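Local coordinates for protein alpha-14 giardin (Giardia lamblia, PDB 3CHJ) that binds calcium and phospholipid as a member of the annexin family and may link the membrane bilayer to the underlying axoneme, at residues A219-E224 against A232-H237. Numbering follows the deposited sequence.
Sequences AGVEDE and AFKLAH. With CA (calcium ion), chain B.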
loop_
_atom_site.group_PDB
_atom_site.type_symbol
_atom_site.label_atom_id
_atom_site.label_comp_id
_atom_site.label_asym_id
_atom_site.label_seq_id
_atom_site.Cartn_x
_atom_site.Cartn_y
_atom_site.Cartn_z
ATOM N N ALA A 219 14.699 13.111 6.603
ATOM C CA ALA A 219 14.521 14.375 7.310
ATOM C C ALA A 219 14.490 15.567 6.344
ATOM O O ALA A 219 13.750 16.528 6.564
ATOM C CB ALA A 219 15.623 14.542 8.372
ATOM N N GLY A 220 15.295 15.484 5.272
ATOM C CA GLY A 220 15.306 16.493 4.217
ATOM C C GLY A 220 13.979 16.555 3.470
ATOM O O GLY A 220 13.511 17.623 3.112
ATOM N N VAL A 221 13.359 15.397 3.268
ATOM C CA VAL A 221 12.015 15.340 2.670
ATOM C C VAL A 221 11.029 16.097 3.539
ATOM O O VAL A 221 10.213 16.887 3.042
ATOM C CB VAL A 221 11.548 13.878 2.461
ATOM C CG1 VAL A 221 10.032 13.826 2.218
ATOM C CG2 VAL A 221 12.308 13.249 1.291
ATOM N N GLU A 222 11.133 15.881 4.863
ATOM C CA GLU A 222 10.246 16.533 5.806
ATOM C C GLU A 222 10.440 18.046 5.746
ATOM O O GLU A 222 9.467 18.779 5.757
ATOM C CB GLU A 222 10.479 16.002 7.230
ATOM C CG GLU A 222 10.061 14.541 7.409
ATOM C CD GLU A 222 10.930 13.709 8.369
ATOM O OE1 GLU A 222 11.411 14.235 9.415
ATOM O OE2 GLU A 222 11.125 12.496 8.068
ATOM N N ASP A 223 11.688 18.503 5.638
ATOM C CA ASP A 223 11.982 19.935 5.529
ATOM C C ASP A 223 11.312 20.524 4.293
ATOM O O ASP A 223 10.712 21.599 4.348
ATOM C CB ASP A 223 13.488 20.202 5.436
ATOM C CG ASP A 223 14.226 19.916 6.726
ATOM O OD1 ASP A 223 13.581 19.719 7.775
ATOM O OD2 ASP A 223 15.471 19.888 6.679
ATOM N N GLU A 224 11.401 19.789 3.188
ATOM C CA GLU A 224 11.062 20.327 1.858
ATOM C C GLU A 224 9.572 20.400 1.564
ATOM O O GLU A 224 9.109 21.322 0.873
ATOM C CB GLU A 224 11.760 19.508 0.759
ATOM C CG GLU A 224 11.515 20.009 -0.683
ATOM C CD GLU A 224 12.358 21.230 -1.075
ATOM O OE1 GLU A 224 12.576 22.136 -0.237
ATOM O OE2 GLU A 224 12.798 21.297 -2.236
ATOM N N ALA A 232 3.590 11.617 0.426
ATOM C CA ALA A 232 3.968 10.891 -0.791
ATOM C C ALA A 232 5.475 10.660 -0.855
ATOM O O ALA A 232 5.905 9.540 -1.111
ATOM C CB ALA A 232 3.490 11.614 -2.017
ATOM N N PHE A 233 6.272 11.696 -0.619
ATOM C CA PHE A 233 7.738 11.508 -0.707
ATOM C C PHE A 233 8.296 10.697 0.450
ATOM O O PHE A 233 9.267 9.933 0.265
ATOM C CB PHE A 233 8.458 12.844 -0.901
ATOM C CG PHE A 233 8.406 13.333 -2.315
ATOM C CD1 PHE A 233 9.485 13.087 -3.179
ATOM C CD2 PHE A 233 7.292 14.003 -2.799
ATOM C CE1 PHE A 233 9.453 13.519 -4.523
ATOM C CE2 PHE A 233 7.246 14.438 -4.137
ATOM C CZ PHE A 233 8.336 14.213 -4.991
ATOM N N LYS A 234 7.696 10.822 1.634
ATOM C CA LYS A 234 8.085 9.942 2.744
ATOM C C LYS A 234 7.740 8.485 2.409
ATOM O O LYS A 234 8.547 7.572 2.648
ATOM C CB LYS A 234 7.364 10.342 4.031
ATOM C CG LYS A 234 7.900 11.579 4.713
ATOM C CD LYS A 234 7.048 11.873 5.940
ATOM C CE LYS A 234 7.748 12.906 6.785
ATOM N NZ LYS A 234 7.012 13.169 8.062
ATOM N N LEU A 235 6.549 8.272 1.851
ATOM C CA LEU A 235 6.096 6.920 1.525
ATOM C C LEU A 235 7.001 6.301 0.451
ATOM O O LEU A 235 7.414 5.147 0.607
ATOM C CB LEU A 235 4.626 6.943 1.090
ATOM C CG LEU A 235 4.072 5.548 0.781
ATOM C CD1 LEU A 235 4.067 4.675 2.019
ATOM C CD2 LEU A 235 2.668 5.657 0.157
ATOM N N ALA A 236 7.347 7.073 -0.584
ATOM C CA ALA A 236 8.245 6.608 -1.649
ATOM C C ALA A 236 9.617 6.309 -1.058
ATOM O O ALA A 236 10.219 5.275 -1.364
ATOM C CB ALA A 236 8.367 7.634 -2.762
ATOM N N HIS A 237 10.110 7.211 -0.211
ATOM C CA HIS A 237 11.376 6.954 0.490
ATOM C C HIS A 237 11.358 5.598 1.192
ATOM O O HIS A 237 12.243 4.760 0.999
ATOM C CB HIS A 237 11.694 8.045 1.527
ATOM C CG HIS A 237 12.898 7.716 2.358
ATOM N ND1 HIS A 237 12.849 6.827 3.411
ATOM C CD2 HIS A 237 14.190 8.109 2.252
ATOM C CE1 HIS A 237 14.064 6.690 3.923
ATOM N NE2 HIS A 237 14.890 7.470 3.246
HETATM CA CA CA B . 14.110 23.340 -1.795
#
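V221 fills the seam between two helices that run antiparallel (167° between their directions), setting CG1 against CB of F233 and the backbone N of K234. From its CB, which faces the partner helix, CG1 stands anti to the backbone N (chi1 164°) and reaches straight across. This methyl, CG1 of V221, lies 3.6 Å from CB of F233. The backbone N of K234 is 3.8 Å from V221 CG1, and CG of K234 is 4.0 Å from the same methyl. A short branched residue suits a place where the axes lie 9.5 Å apart, because it fills the gap without a long chain to fold away. Beyond CG1, the valine also packs on W189 and F193 of helix 186-195, while F233, offering V221 only its CB, turns its ring away to stack on F225.

Farther out, OE2 of E222 and NZ of K234 are 4.2 Å apart, beyond a salt bridge. Glutamate and lysine suit this partly exposed place, since each charged tip is paired within its own helix, E222 with R218 and K234 with E230. At the end of helix 217-224, E224 sends its carboxylate to the calcium ion, which OE1 and OE2 both bind at 2.5 Å. Main-chain oxygens of A175, T178 and G180 and OE1 of E185 also bind it, consistent with an annexin type II site, in which a distant helix supplies a bidentate carboxylate; V221 joins that helix to the next.

With no hydrogen bond between the two segments, apolar contact centred on V221 joins them, while the nearby opposite charges probably add a weak attraction at the partly exposed edge.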